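Local coordinates for protein potential RNA-dependent RNA polymerase (Human picobirnavirus, PDB 5I62) that catalyses template-directed RNA synthesis from ribonucleoside triphosphates, serving both transcription and replication of a small double-stranded RNA virus genome, at residues A21-V26 and A307-E312; T36-G41 and D465-G470; D161-G166 and L294-P299; V257-F262 and K388-K393; M412-Y417 and V454-L459. All coordinates share one frame; numbering follows the deposited sequence.

Contact 1 of 5, residues A21-V26 and A307-E312; sequences AYFSNV and AYNWGE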
# COMPACT_ATOMS: atom_id res chain seq x y z
N ALA A 21 26.70 -3.79 1.78
CA ALA A 21 26.39 -2.77 0.78
C ALA A 21 25.06 -2.11 1.07
O ALA A 21 24.92 -0.89 0.91
CB ALA A 21 26.35 -3.40 -0.61
N TYR A 22 24.06 -2.91 1.44
CA TYR A 22 22.73 -2.37 1.72
C TYR A 22 22.80 -1.23 2.73
O TYR A 22 22.31 -0.13 2.47
CB TYR A 22 21.80 -3.47 2.21
CG TYR A 22 20.38 -2.98 2.45
CD1 TYR A 22 19.45 -2.97 1.41
CD2 TYR A 22 20.00 -2.50 3.69
CE1 TYR A 22 18.16 -2.50 1.63
CE2 TYR A 22 18.72 -2.02 3.90
CZ TYR A 22 17.81 -2.03 2.87
OH TYR A 22 16.53 -1.57 3.11
N PHE A 23 23.42 -1.48 3.88
CA PHE A 23 23.42 -0.46 4.92
C PHE A 23 24.32 0.72 4.57
O PHE A 23 24.05 1.85 5.02
CB PHE A 23 23.78 -1.06 6.26
CG PHE A 23 22.63 -1.76 6.93
CD1 PHE A 23 21.46 -1.07 7.20
CD2 PHE A 23 22.70 -3.11 7.27
CE1 PHE A 23 20.38 -1.68 7.82
CE2 PHE A 23 21.61 -3.73 7.89
CZ PHE A 23 20.45 -3.01 8.16
N SER A 24 25.38 0.50 3.78
CA SER A 24 26.15 1.64 3.27
C SER A 24 25.27 2.56 2.45
O SER A 24 25.38 3.78 2.54
CB SER A 24 27.32 1.16 2.40
OG SER A 24 28.19 0.33 3.13
N ASN A 25 24.43 1.98 1.60
CA ASN A 25 23.52 2.79 0.81
C ASN A 25 22.48 3.48 1.69
O ASN A 25 22.09 4.63 1.41
CB ASN A 25 22.86 1.93 -0.26
CG ASN A 25 21.92 2.72 -1.14
OD1 ASN A 25 20.71 2.48 -1.16
ND2 ASN A 25 22.47 3.70 -1.86
N VAL A 26 22.02 2.82 2.75
CA VAL A 26 21.12 3.48 3.70
C VAL A 26 21.79 4.72 4.30
O VAL A 26 21.19 5.79 4.40
CB VAL A 26 20.67 2.51 4.81
CG1 VAL A 26 19.95 3.29 5.93
CG2 VAL A 26 19.75 1.41 4.24
N ALA A 307 16.67 -2.97 12.69
CA ALA A 307 18.07 -2.79 12.30
C ALA A 307 18.11 -1.67 11.27
O ALA A 307 17.69 -1.84 10.13
CB ALA A 307 18.65 -4.09 11.75
N TYR A 308 18.63 -0.50 11.66
CA TYR A 308 18.60 0.66 10.78
C TYR A 308 19.98 1.04 10.24
O TYR A 308 20.07 1.92 9.38
CB TYR A 308 17.96 1.86 11.50
CG TYR A 308 18.66 2.26 12.78
CD1 TYR A 308 19.67 3.21 12.78
CD2 TYR A 308 18.29 1.69 14.00
CE1 TYR A 308 20.31 3.58 13.95
CE2 TYR A 308 18.91 2.05 15.18
CZ TYR A 308 19.92 3.00 15.15
OH TYR A 308 20.56 3.36 16.32
N ASN A 309 21.03 0.38 10.72
CA ASN A 309 22.38 0.56 10.19
C ASN A 309 23.17 -0.69 10.54
O ASN A 309 22.72 -1.52 11.34
CB ASN A 309 23.05 1.82 10.76
CG ASN A 309 24.31 2.23 9.99
OD1 ASN A 309 24.64 1.66 8.95
ND2 ASN A 309 25.00 3.24 10.49
N TRP A 310 24.34 -0.85 9.91
CA TRP A 310 25.19 -1.98 10.25
C TRP A 310 25.55 -1.92 11.73
O TRP A 310 26.16 -0.95 12.19
CB TRP A 310 26.45 -1.98 9.39
CG TRP A 310 27.29 -3.18 9.63
CD1 TRP A 310 28.26 -3.33 10.58
CD2 TRP A 310 27.23 -4.41 8.91
NE1 TRP A 310 28.81 -4.59 10.49
CE2 TRP A 310 28.21 -5.26 9.46
CE3 TRP A 310 26.47 -4.86 7.83
CZ2 TRP A 310 28.43 -6.55 8.99
CZ3 TRP A 310 26.69 -6.14 7.36
CH2 TRP A 310 27.66 -6.98 7.94
N GLY A 311 25.15 -2.94 12.49
CA GLY A 311 25.47 -2.95 13.90
C GLY A 311 24.61 -2.07 14.78
O GLY A 311 24.96 -1.85 15.94
N GLU A 312 23.51 -1.53 14.27
CA GLU A 312 22.67 -0.63 15.05
C GLU A 312 21.23 -1.11 15.01
O GLU A 312 20.68 -1.30 13.92
CB GLU A 312 22.78 0.81 14.55
CG GLU A 312 24.20 1.34 14.64
CD GLU A 312 24.27 2.82 14.40
OE1 GLU A 312 23.68 3.58 15.20
OE2 GLU A 312 24.88 3.23 13.40
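Helix 17-28, near the N-terminus, packs on strand 306-309 of the mixed sheet, F23 lying against A307 to W310, where a type II turn leads from that strand into strand 312-314. Short segments of helix and strand cross at -69° with their axes 8.3 Å apart. F23 has CG beside its own backbone N and anti to the carbonyl carbon (chi1 -80°). One ring face lies on the N309-W310 peptide, with N309 C over the ring centre and W310 N 3.6 Å from F23 CG, while Y22 of the same helix covers the opposite face near its rim. At the ring edge F23 CE1 meets A307 O at 3.5 Å. F23 CD2 also brushes the indole at W310 CE3, 4.2 Å away, and V26 CG1 lies 3.7 Å from Y308 O. The turn N309-E312 is braced from within. N309 OD1 accepts from W310 N at 2.7 Å, the donor standing above the carbonyl plane, and N309 ND2 gives a bond of 2.9 Å to E312 OE2. Beyond the turn, R20 makes a cation-pi contact with the W310 indole, and Y22 OH reaches L184 O on strand 176-189. No hydrogen bond joins helix and turn, so their contact rests on an aromatic face against a peptide plane, while the N309 amide bonds within the turn.

Contact 2 of 5, residues T36-G41 and D465-G470; sequences TPFYKG and DFCIKG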
# COMPACT_ATOMS: atom_id res chain seq x y z
N THR A 36 13.31 8.59 -17.04
CA THR A 36 13.17 7.52 -18.02
C THR A 36 13.45 8.08 -19.42
O THR A 36 13.59 9.29 -19.60
CB THR A 36 11.77 6.90 -17.95
OG1 THR A 36 10.83 7.85 -18.47
CG2 THR A 36 11.37 6.49 -16.53
N PRO A 37 13.52 7.23 -20.45
CA PRO A 37 13.65 7.74 -21.82
C PRO A 37 12.37 8.37 -22.38
O PRO A 37 12.38 8.85 -23.51
CB PRO A 37 14.03 6.50 -22.64
CG PRO A 37 14.35 5.43 -21.65
CD PRO A 37 13.63 5.76 -20.40
N PHE A 38 11.28 8.38 -21.62
CA PHE A 38 10.02 8.94 -22.09
C PHE A 38 10.18 10.41 -22.44
O PHE A 38 10.58 11.22 -21.60
CB PHE A 38 8.97 8.75 -20.99
CG PHE A 38 7.58 9.17 -21.36
CD1 PHE A 38 6.88 8.51 -22.37
CD2 PHE A 38 6.94 10.18 -20.67
CE1 PHE A 38 5.58 8.89 -22.70
CE2 PHE A 38 5.65 10.57 -20.99
CZ PHE A 38 4.96 9.91 -22.00
N TYR A 39 9.85 10.77 -23.69
CA TYR A 39 10.03 12.13 -24.19
C TYR A 39 11.43 12.67 -23.87
O TYR A 39 11.61 13.80 -23.42
CB TYR A 39 8.94 13.07 -23.67
CG TYR A 39 7.69 13.02 -24.50
CD1 TYR A 39 7.69 13.49 -25.81
CD2 TYR A 39 6.49 12.54 -23.99
CE1 TYR A 39 6.56 13.46 -26.58
CE2 TYR A 39 5.34 12.50 -24.76
CZ TYR A 39 5.38 12.96 -26.06
OH TYR A 39 4.26 12.94 -26.85
N LYS A 40 12.43 11.83 -24.12
CA LYS A 40 13.81 12.25 -23.93
C LYS A 40 14.08 13.55 -24.67
O LYS A 40 13.62 13.75 -25.80
CB LYS A 40 14.76 11.15 -24.40
CG LYS A 40 16.22 11.44 -24.13
CD LYS A 40 17.06 10.31 -24.69
CE LYS A 40 18.55 10.54 -24.49
NZ LYS A 40 19.31 9.44 -25.15
N GLY A 41 14.81 14.46 -24.03
CA GLY A 41 15.04 15.78 -24.57
C GLY A 41 14.01 16.82 -24.18
O GLY A 41 14.19 18.00 -24.50
N ASP A 465 -2.34 8.20 -27.48
CA ASP A 465 -1.64 8.72 -28.65
C ASP A 465 -0.52 9.67 -28.21
O ASP A 465 0.57 9.66 -28.78
CB ASP A 465 -2.61 9.44 -29.58
CG ASP A 465 -3.57 8.49 -30.29
OD1 ASP A 465 -3.23 7.29 -30.45
OD2 ASP A 465 -4.67 8.93 -30.68
N PHE A 466 -0.77 10.47 -27.18
CA PHE A 466 0.27 11.33 -26.63
C PHE A 466 1.44 10.50 -26.09
O PHE A 466 2.60 10.86 -26.29
CB PHE A 466 -0.30 12.21 -25.53
CG PHE A 466 0.70 13.18 -24.95
CD1 PHE A 466 1.02 14.34 -25.62
CD2 PHE A 466 1.33 12.91 -23.74
CE1 PHE A 466 1.94 15.24 -25.09
CE2 PHE A 466 2.25 13.79 -23.20
CZ PHE A 466 2.55 14.96 -23.88
N CYS A 467 1.14 9.41 -25.38
CA CYS A 467 2.21 8.60 -24.80
C CYS A 467 2.99 7.83 -25.87
O CYS A 467 4.21 7.67 -25.77
CB CYS A 467 1.63 7.65 -23.77
SG CYS A 467 1.03 8.54 -22.28
N ILE A 468 2.30 7.34 -26.90
CA ILE A 468 2.99 6.63 -27.98
C ILE A 468 4.09 7.51 -28.58
O ILE A 468 5.21 7.06 -28.83
CB ILE A 468 1.99 6.18 -29.06
CG1 ILE A 468 1.11 5.03 -28.54
CG2 ILE A 468 2.72 5.77 -30.33
CD1 ILE A 468 -0.16 4.79 -29.39
N LYS A 469 3.78 8.79 -28.80
CA LYS A 469 4.74 9.73 -29.37
C LYS A 469 5.94 9.95 -28.47
O LYS A 469 7.00 10.37 -28.95
CB LYS A 469 4.05 11.06 -29.67
CG LYS A 469 3.04 11.01 -30.81
CD LYS A 469 2.50 12.41 -31.12
CE LYS A 469 1.61 12.41 -32.37
NZ LYS A 469 0.26 11.81 -32.14
N GLY A 470 5.82 9.69 -27.17
CA GLY A 470 6.96 9.86 -26.31
C GLY A 470 7.88 8.66 -26.21
O GLY A 470 8.90 8.73 -25.52
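Y39 packs on G470 where the loop 36-41 meets helix 460-469 and the residue after it. G470 CA sits over the centre of the Y39 ring, 3.3 Å from its centroid and 7° off the normal, a CH-pi contact in which the missing side chain permits the close approach. The rings of Y39 and F466 meet obliquely, planes at 40°, with Y39 CE2 3.7 Å from F466 CE2 and the Y39 hydroxyl over the rim of the F466 face.

Two hydrogen bonds run from Y39 to the segment 465-470. Its backbone N gives a nearly straight bond (175°) of 2.9 Å to a lone pair of G470 O, and its OH donates to F466 O at 2.7 Å in the carbonyl plane. G470 N bonds to C467 O, and the hydroxyl occupies F466 O. The loop carries an ST turn of its own, T36 OG1 accepting from F38 N.

The F38 ring makes the remaining contacts. F38 CG is anti to the backbone N; the end of the ring meets C467, with CE1 3.6 Å from C467 O at the ring edge and CZ 4.2 Å from C467 SG, the sulfur oblique to the ring. F38 and C467 both also touch L426 of helix 419-427.

Contact 3 of 5, residues D161-G166 and L294-P299; sequences DVYMDG and LERVFP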
# COMPACT_ATOMS: atom_id res chain seq x y z
N ASP A 161 9.47 -21.00 14.51
CA ASP A 161 8.67 -20.55 15.64
C ASP A 161 9.21 -19.18 15.99
O ASP A 161 10.42 -19.03 16.16
CB ASP A 161 8.80 -21.52 16.82
CG ASP A 161 7.98 -21.09 18.03
OD1 ASP A 161 6.89 -20.50 17.85
OD2 ASP A 161 8.43 -21.34 19.17
N VAL A 162 8.34 -18.16 16.05
CA VAL A 162 8.75 -16.80 16.36
C VAL A 162 7.91 -16.27 17.51
O VAL A 162 6.72 -16.58 17.61
CB VAL A 162 8.66 -15.87 15.12
CG1 VAL A 162 9.52 -16.39 13.95
CG2 VAL A 162 7.20 -15.69 14.66
N TYR A 163 8.53 -15.47 18.39
CA TYR A 163 7.80 -14.88 19.50
C TYR A 163 8.66 -13.80 20.13
O TYR A 163 9.88 -13.81 19.98
CB TYR A 163 7.39 -15.92 20.56
CG TYR A 163 8.55 -16.71 21.15
CD1 TYR A 163 8.95 -17.92 20.58
CD2 TYR A 163 9.23 -16.27 22.28
CE1 TYR A 163 10.00 -18.66 21.12
CE2 TYR A 163 10.28 -17.00 22.82
CZ TYR A 163 10.66 -18.19 22.23
OH TYR A 163 11.70 -18.93 22.77
N MET A 164 8.00 -12.87 20.82
CA MET A 164 8.70 -11.85 21.59
C MET A 164 9.10 -12.39 22.95
O MET A 164 8.32 -13.09 23.61
CB MET A 164 7.84 -10.60 21.76
CG MET A 164 7.43 -9.94 20.43
SD MET A 164 8.83 -9.33 19.44
CE MET A 164 9.64 -8.22 20.59
N ASP A 165 10.32 -12.08 23.37
CA ASP A 165 10.81 -12.41 24.70
C ASP A 165 11.32 -11.10 25.28
O ASP A 165 12.47 -10.72 25.05
CB ASP A 165 11.89 -13.47 24.67
CG ASP A 165 12.36 -13.88 26.06
OD1 ASP A 165 11.94 -13.25 27.06
OD2 ASP A 165 13.16 -14.82 26.16
N GLY A 166 10.47 -10.40 26.02
CA GLY A 166 10.78 -9.03 26.37
C GLY A 166 10.91 -8.22 25.10
O GLY A 166 10.08 -8.31 24.20
N LEU A 294 -2.37 -15.80 18.23
CA LEU A 294 -2.79 -14.48 18.70
C LEU A 294 -1.92 -13.99 19.85
O LEU A 294 -1.69 -12.78 19.98
CB LEU A 294 -4.26 -14.53 19.11
CG LEU A 294 -5.25 -14.59 17.95
CD1 LEU A 294 -6.61 -15.14 18.41
CD2 LEU A 294 -5.41 -13.19 17.33
N GLU A 295 -1.43 -14.91 20.68
CA GLU A 295 -0.59 -14.51 21.81
C GLU A 295 0.87 -14.34 21.41
O GLU A 295 1.57 -13.50 21.97
CB GLU A 295 -0.72 -15.52 22.95
CG GLU A 295 -2.12 -15.58 23.56
CD GLU A 295 -2.57 -14.24 24.11
OE1 GLU A 295 -1.75 -13.55 24.78
OE2 GLU A 295 -3.72 -13.85 23.85
N ARG A 296 1.35 -15.15 20.46
CA ARG A 296 2.78 -15.22 20.14
C ARG A 296 3.19 -14.43 18.92
O ARG A 296 4.24 -13.79 18.93
CB ARG A 296 3.22 -16.67 19.90
CG ARG A 296 3.54 -17.48 21.12
CD ARG A 296 3.55 -18.95 20.73
NE ARG A 296 4.88 -19.47 20.45
CZ ARG A 296 5.78 -19.74 21.39
NH1 ARG A 296 5.49 -19.52 22.67
NH2 ARG A 296 6.96 -20.22 21.06
N VAL A 297 2.42 -14.51 17.84
CA VAL A 297 2.82 -13.96 16.54
C VAL A 297 2.21 -12.60 16.29
O VAL A 297 2.89 -11.66 15.87
CB VAL A 297 2.43 -14.95 15.41
CG1 VAL A 297 2.81 -14.36 14.05
CG2 VAL A 297 3.07 -16.31 15.63
N PHE A 298 0.89 -12.48 16.48
CA PHE A 298 0.20 -11.20 16.27
C PHE A 298 0.95 -9.98 16.82
O PHE A 298 0.99 -8.96 16.12
CB PHE A 298 -1.21 -11.26 16.87
CG PHE A 298 -1.94 -9.96 16.79
CD1 PHE A 298 -2.60 -9.60 15.62
CD2 PHE A 298 -1.92 -9.06 17.85
CE1 PHE A 298 -3.25 -8.38 15.52
CE2 PHE A 298 -2.57 -7.83 17.75
CZ PHE A 298 -3.23 -7.51 16.58
N PRO A 299 1.52 -10.00 18.02
CA PRO A 299 2.13 -8.75 18.53
C PRO A 299 3.44 -8.37 17.88
O PRO A 299 3.89 -7.24 18.09
CB PRO A 299 2.34 -9.03 20.03
CG PRO A 299 2.16 -10.48 20.22
CD PRO A 299 1.36 -11.01 19.08
O HOH W 1 5.18 -12.79 21.05
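A salt bridge between D161 and R296 ties strand 160-165, an end strand of the hairpin with 168-173, to R296 of helix 288-296. The two side chains cross at about a right angle, yet carboxylate and guanidinium are nearly coplanar, their planes 9° apart. R296 NH2 donates to the syn lone pair of D161 OD2 at 2.6 Å, the oxygen lying close to the guanidinium plane. Longer, weak bonds reach D161 OD1 from both R296 NH2 (3.2 Å) and R296 NE (3.4 Å). The arginine chain bends at chi3 (97°), which places NE; NE and NH2 then face D161. Y163, whose CG stands between backbone N and carbonyl carbon, runs alongside the arginine pointing the same way. Its CG lies over one guanidinium face, ring and guanidinium inclined at 43°, and Y163 CD1 is 3.1 Å from R296 NH2. The guanidinium thus has an anion at its edge and an aromatic side chain over one face. A single water links the backbones, accepting from M164 N at 2.8 Å and donating to R296 O. Apolar contact is slight, V162 CG2 approaching V297 CG2 at 4.3 Å. Both valines also touch R213 of helix 208-228, F298 turns to helix 271-284, and D161 and Y163 pair by backbone bonds with R172 and V170 of strand 168-173.

Contact 4 of 5, residues V257-F262 and K388-K393; sequences VVCTDF and KQYVSK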
# COMPACT_ATOMS: atom_id res chain seq x y z
N VAL A 257 -20.75 12.51 0.80
CA VAL A 257 -19.78 11.44 0.93
C VAL A 257 -18.50 12.05 1.48
O VAL A 257 -18.12 13.15 1.06
CB VAL A 257 -19.53 10.76 -0.42
CG1 VAL A 257 -18.43 9.71 -0.32
CG2 VAL A 257 -20.82 10.15 -0.93
N VAL A 258 -17.87 11.39 2.45
CA VAL A 258 -16.64 11.86 3.04
C VAL A 258 -15.50 10.95 2.62
O VAL A 258 -15.56 9.73 2.82
CB VAL A 258 -16.73 11.94 4.58
CG1 VAL A 258 -15.37 12.36 5.16
CG2 VAL A 258 -17.83 12.89 5.01
N CYS A 259 -14.45 11.53 2.05
CA CYS A 259 -13.23 10.81 1.71
C CYS A 259 -12.18 11.19 2.75
O CYS A 259 -11.76 12.35 2.80
CB CYS A 259 -12.75 11.15 0.31
SG CYS A 259 -14.04 11.02 -0.95
N THR A 260 -11.78 10.23 3.56
CA THR A 260 -10.96 10.53 4.72
C THR A 260 -9.49 10.46 4.34
O THR A 260 -9.10 9.91 3.32
CB THR A 260 -11.26 9.56 5.86
OG1 THR A 260 -11.25 8.22 5.37
CG2 THR A 260 -12.65 9.86 6.45
N ASP A 261 -8.66 11.01 5.22
CA ASP A 261 -7.23 10.87 5.02
C ASP A 261 -6.53 10.90 6.37
O ASP A 261 -6.84 11.76 7.21
CB ASP A 261 -6.74 12.00 4.13
CG ASP A 261 -5.25 11.93 3.90
OD1 ASP A 261 -4.78 11.39 2.90
OD2 ASP A 261 -4.49 12.32 4.79
N PHE A 262 -5.59 9.97 6.59
CA PHE A 262 -4.78 9.88 7.81
C PHE A 262 -3.36 10.38 7.55
O PHE A 262 -2.79 10.17 6.48
CB PHE A 262 -4.72 8.45 8.32
CG PHE A 262 -5.99 7.96 8.89
CD1 PHE A 262 -6.39 8.31 10.17
CD2 PHE A 262 -6.79 7.12 8.15
CE1 PHE A 262 -7.57 7.83 10.71
CE2 PHE A 262 -7.96 6.63 8.66
CZ PHE A 262 -8.36 6.98 9.95
N LYS A 388 -7.32 18.01 4.60
CA LYS A 388 -7.12 17.01 3.58
C LYS A 388 -8.29 16.06 3.45
O LYS A 388 -8.27 15.19 2.57
CB LYS A 388 -5.84 16.25 3.87
CG LYS A 388 -6.02 15.18 4.88
CD LYS A 388 -4.72 14.83 5.39
CE LYS A 388 -4.96 14.96 6.73
NZ LYS A 388 -3.81 14.36 7.57
N GLN A 389 -9.28 16.15 4.34
CA GLN A 389 -10.51 15.42 4.11
C GLN A 389 -11.20 16.04 2.90
O GLN A 389 -10.99 17.22 2.59
CB GLN A 389 -11.40 15.48 5.35
CG GLN A 389 -10.67 15.29 6.68
CD GLN A 389 -9.83 14.02 6.75
OE1 GLN A 389 -10.34 12.91 6.56
NE2 GLN A 389 -8.55 14.17 7.08
N TYR A 390 -11.99 15.24 2.20
CA TYR A 390 -12.72 15.73 1.04
C TYR A 390 -14.18 15.32 1.16
O TYR A 390 -14.50 14.21 1.58
CB TYR A 390 -12.12 15.21 -0.28
CG TYR A 390 -12.91 15.67 -1.49
CD1 TYR A 390 -12.77 16.97 -1.99
CD2 TYR A 390 -13.83 14.83 -2.11
CE1 TYR A 390 -13.50 17.40 -3.09
CE2 TYR A 390 -14.56 15.24 -3.21
CZ TYR A 390 -14.40 16.53 -3.70
OH TYR A 390 -15.13 16.93 -4.80
N VAL A 391 -15.07 16.24 0.77
CA VAL A 391 -16.51 16.11 0.98
C VAL A 391 -17.23 16.54 -0.30
O VAL A 391 -16.87 17.56 -0.90
CB VAL A 391 -16.95 16.95 2.20
CG1 VAL A 391 -18.40 17.10 2.23
CG2 VAL A 391 -16.48 16.31 3.49
N SER A 392 -18.23 15.77 -0.71
CA SER A 392 -19.05 16.13 -1.86
C SER A 392 -20.32 15.30 -1.82
O SER A 392 -20.33 14.19 -1.28
CB SER A 392 -18.28 15.91 -3.18
OG SER A 392 -19.10 15.99 -4.34
N LYS A 393 -21.40 15.83 -2.40
CA LYS A 393 -22.60 15.02 -2.60
C LYS A 393 -22.60 14.24 -3.91
O LYS A 393 -23.36 13.28 -4.03
CB LYS A 393 -23.87 15.88 -2.57
CG LYS A 393 -24.12 16.57 -1.24
CD LYS A 393 -25.48 17.26 -1.21
CE LYS A 393 -25.58 18.13 0.04
NZ LYS A 393 -26.90 18.80 0.16
O HOH W 2 -9.25 12.86 1.04
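V257 with S392 and C259 with Y390 form hydrogen-bonded antiparallel pairs either side of the non-hydrogen-bonded pair V258-V391, the N-to-C directions of the strand segments at 172°. This is an edge of the polymerase palm sheet: the sequence from D261 is consistent with motif A, strand 257-261 pairs on its other side with strand 360-363, which starts at the last aspartate of the GDD sequence characteristic of motif C, and outermost strand 390-392 is consistent with motif D. The C259 N to Y390 O bond is short and straight (2.7 Å, 175°). Past the regular pairs, the Q389 side chain continues the bonding, bent at chi2 (-54°), which places CD, the amide carbon, near D261. Q389 OE1 accepts from D261 N at 2.9 Å, and Q389 NE2 donates to a lone pair of D261 O at 3.0 Å, in the amide plane; this two-bond grip fixes the amide's orientation, and NE2 also reaches N385 O. V258 CG2 and V391 CG2 touch at 4.0 Å, side by side on one sheet face. On the other face C259 SG lies in the plane of the Y390 ring, at its edge, 4.0 Å from Y390 CD2, while Y390 OH bonds to D395. A water donates to both C259 O (3.1 Å) and K388 O (3.0 Å).

Contact 5 of 5, residues M412-Y417 and V454-L459; sequences MCVGVY and VKYHPL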
# COMPACT_ATOMS: atom_id res chain seq x y z
N MET A 412 -21.77 1.73 -14.12
CA MET A 412 -20.85 1.76 -12.98
C MET A 412 -20.15 3.11 -12.89
O MET A 412 -19.71 3.66 -13.90
CB MET A 412 -19.80 0.64 -13.09
CG MET A 412 -20.37 -0.77 -13.11
SD MET A 412 -21.30 -1.13 -11.59
CE MET A 412 -22.17 -2.63 -12.07
N CYS A 413 -20.00 3.62 -11.66
CA CYS A 413 -19.20 4.83 -11.42
C CYS A 413 -17.73 4.44 -11.44
O CYS A 413 -17.09 4.27 -10.40
CB CYS A 413 -19.56 5.48 -10.09
SG CYS A 413 -21.26 6.09 -9.96
N VAL A 414 -17.18 4.32 -12.66
CA VAL A 414 -15.82 3.82 -12.83
C VAL A 414 -14.79 4.83 -12.30
O VAL A 414 -15.01 6.04 -12.32
CB VAL A 414 -15.54 3.49 -14.30
CG1 VAL A 414 -16.39 2.32 -14.77
CG2 VAL A 414 -15.80 4.71 -15.18
N GLY A 415 -13.65 4.31 -11.84
CA GLY A 415 -12.64 5.16 -11.24
C GLY A 415 -11.70 5.74 -12.29
O GLY A 415 -11.16 5.02 -13.13
N VAL A 416 -11.52 7.05 -12.25
CA VAL A 416 -10.69 7.76 -13.20
C VAL A 416 -9.35 8.07 -12.54
O VAL A 416 -9.29 8.78 -11.53
CB VAL A 416 -11.37 9.04 -13.71
CG1 VAL A 416 -10.43 9.78 -14.69
CG2 VAL A 416 -12.71 8.71 -14.38
N TYR A 417 -8.28 7.53 -13.10
CA TYR A 417 -6.94 7.83 -12.64
C TYR A 417 -6.45 9.11 -13.29
O TYR A 417 -6.81 9.43 -14.42
CB TYR A 417 -6.03 6.65 -12.96
CG TYR A 417 -4.69 6.63 -12.25
CD1 TYR A 417 -4.55 6.02 -11.02
CD2 TYR A 417 -3.57 7.19 -12.84
CE1 TYR A 417 -3.31 5.97 -10.37
CE2 TYR A 417 -2.34 7.15 -12.22
CZ TYR A 417 -2.21 6.54 -10.99
OH TYR A 417 -0.99 6.51 -10.38
N VAL A 454 -5.40 4.58 -16.48
CA VAL A 454 -6.30 5.63 -16.98
C VAL A 454 -7.34 5.06 -17.93
O VAL A 454 -7.95 5.79 -18.72
CB VAL A 454 -5.51 6.78 -17.64
CG1 VAL A 454 -4.40 7.27 -16.71
CG2 VAL A 454 -4.92 6.33 -18.99
N LYS A 455 -7.61 3.76 -17.82
CA LYS A 455 -8.51 3.06 -18.75
C LYS A 455 -9.95 3.56 -18.73
O LYS A 455 -10.73 3.16 -19.60
CB LYS A 455 -8.50 1.57 -18.45
CG LYS A 455 -9.18 1.26 -17.12
CD LYS A 455 -8.76 -0.09 -16.56
CE LYS A 455 -9.83 -1.13 -16.80
NZ LYS A 455 -9.37 -2.48 -16.37
N TYR A 456 -10.35 4.40 -17.77
CA TYR A 456 -11.70 4.97 -17.79
C TYR A 456 -11.69 6.48 -17.92
O TYR A 456 -12.75 7.11 -17.78
CB TYR A 456 -12.48 4.58 -16.54
CG TYR A 456 -12.74 3.11 -16.45
CD1 TYR A 456 -13.52 2.46 -17.40
CD2 TYR A 456 -12.24 2.37 -15.39
CE1 TYR A 456 -13.77 1.12 -17.32
CE2 TYR A 456 -12.49 1.02 -15.30
CZ TYR A 456 -13.26 0.40 -16.26
OH TYR A 456 -13.52 -0.94 -16.17
N HIS A 457 -10.53 7.09 -18.14
CA HIS A 457 -10.45 8.53 -18.27
C HIS A 457 -11.18 8.95 -19.54
O HIS A 457 -11.09 8.27 -20.56
CB HIS A 457 -8.98 8.95 -18.32
CG HIS A 457 -8.72 10.40 -18.07
ND1 HIS A 457 -8.95 11.37 -19.01
CD2 HIS A 457 -8.21 11.04 -16.99
CE1 HIS A 457 -8.61 12.55 -18.52
NE2 HIS A 457 -8.15 12.38 -17.30
N PRO A 458 -11.90 10.07 -19.51
CA PRO A 458 -12.59 10.52 -20.73
C PRO A 458 -11.66 10.73 -21.92
O PRO A 458 -12.09 10.58 -23.06
CB PRO A 458 -13.26 11.83 -20.29
CG PRO A 458 -12.50 12.28 -19.08
CD PRO A 458 -12.09 11.00 -18.38
N LEU A 459 -10.38 11.05 -21.67
CA LEU A 459 -9.42 11.36 -22.73
C LEU A 459 -8.37 10.27 -22.89
O LEU A 459 -7.25 10.54 -23.33
CB LEU A 459 -8.74 12.70 -22.45
CG LEU A 459 -9.63 13.93 -22.48
CD1 LEU A 459 -8.79 15.16 -22.19
CD2 LEU A 459 -10.34 14.06 -23.81
O HOH W 3 -9.18 5.20 -15.22
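V414 stands at about a right angle to Y456 and presses its CB onto one face of the tyrosine ring, a CH-pi contact 3.7 Å from the centroid and 18° off the normal. The K455 aliphatic chain covers the opposite face through CG, and G415 O lies at the ring edge, 3.6 Å from Y456 CD2. V416 likewise crosses H457 at about a right angle, its CG1 3.4 Å from H457 CD2. The imidazole is met in its own plane by Y417 O, 3.3 Å from CD2, and by L459 N, which donates to ND1 at 3.0 Å; with NE2 bonded to E69, these partners fix its rotation. Y417 CD2 meets V454 CG1 at 4.0 Å. No direct hydrogen bond joins the segments, but a water donates to G415 O (2.9 Å) and accepts from Y456 N (2.9 Å) and Y417 N. The type I turn V454-H457 meets the short strand 416-417, helix 237-250 at Y456, helix 419-427 at V454 and H457, and helix 44-55 at H457.

The five contacts are spread round the polymerase, none touching another. Contacts 1 and 3, centres 26 Å apart, reach the same mixed sheet, which probably belongs to the fingers; contact 3 is nested in the loop closed by contact 1. Contact 4 lies in the palm. Contact 5 follows it in series, about 20 Å away between centres, and contact 2, with its centre 22 Å from that of contact 5, gathers C-terminal helices, consistent with the thumb. The loop closed by contact 2 encloses contacts 3, 4 and 5. Contacts 1 and 2 cross along the chain, with centres 37 Å apart: the N-terminal region meets both the mixed sheet and the C-terminal helices, consistent with the closed right hand of viral RNA polymerases.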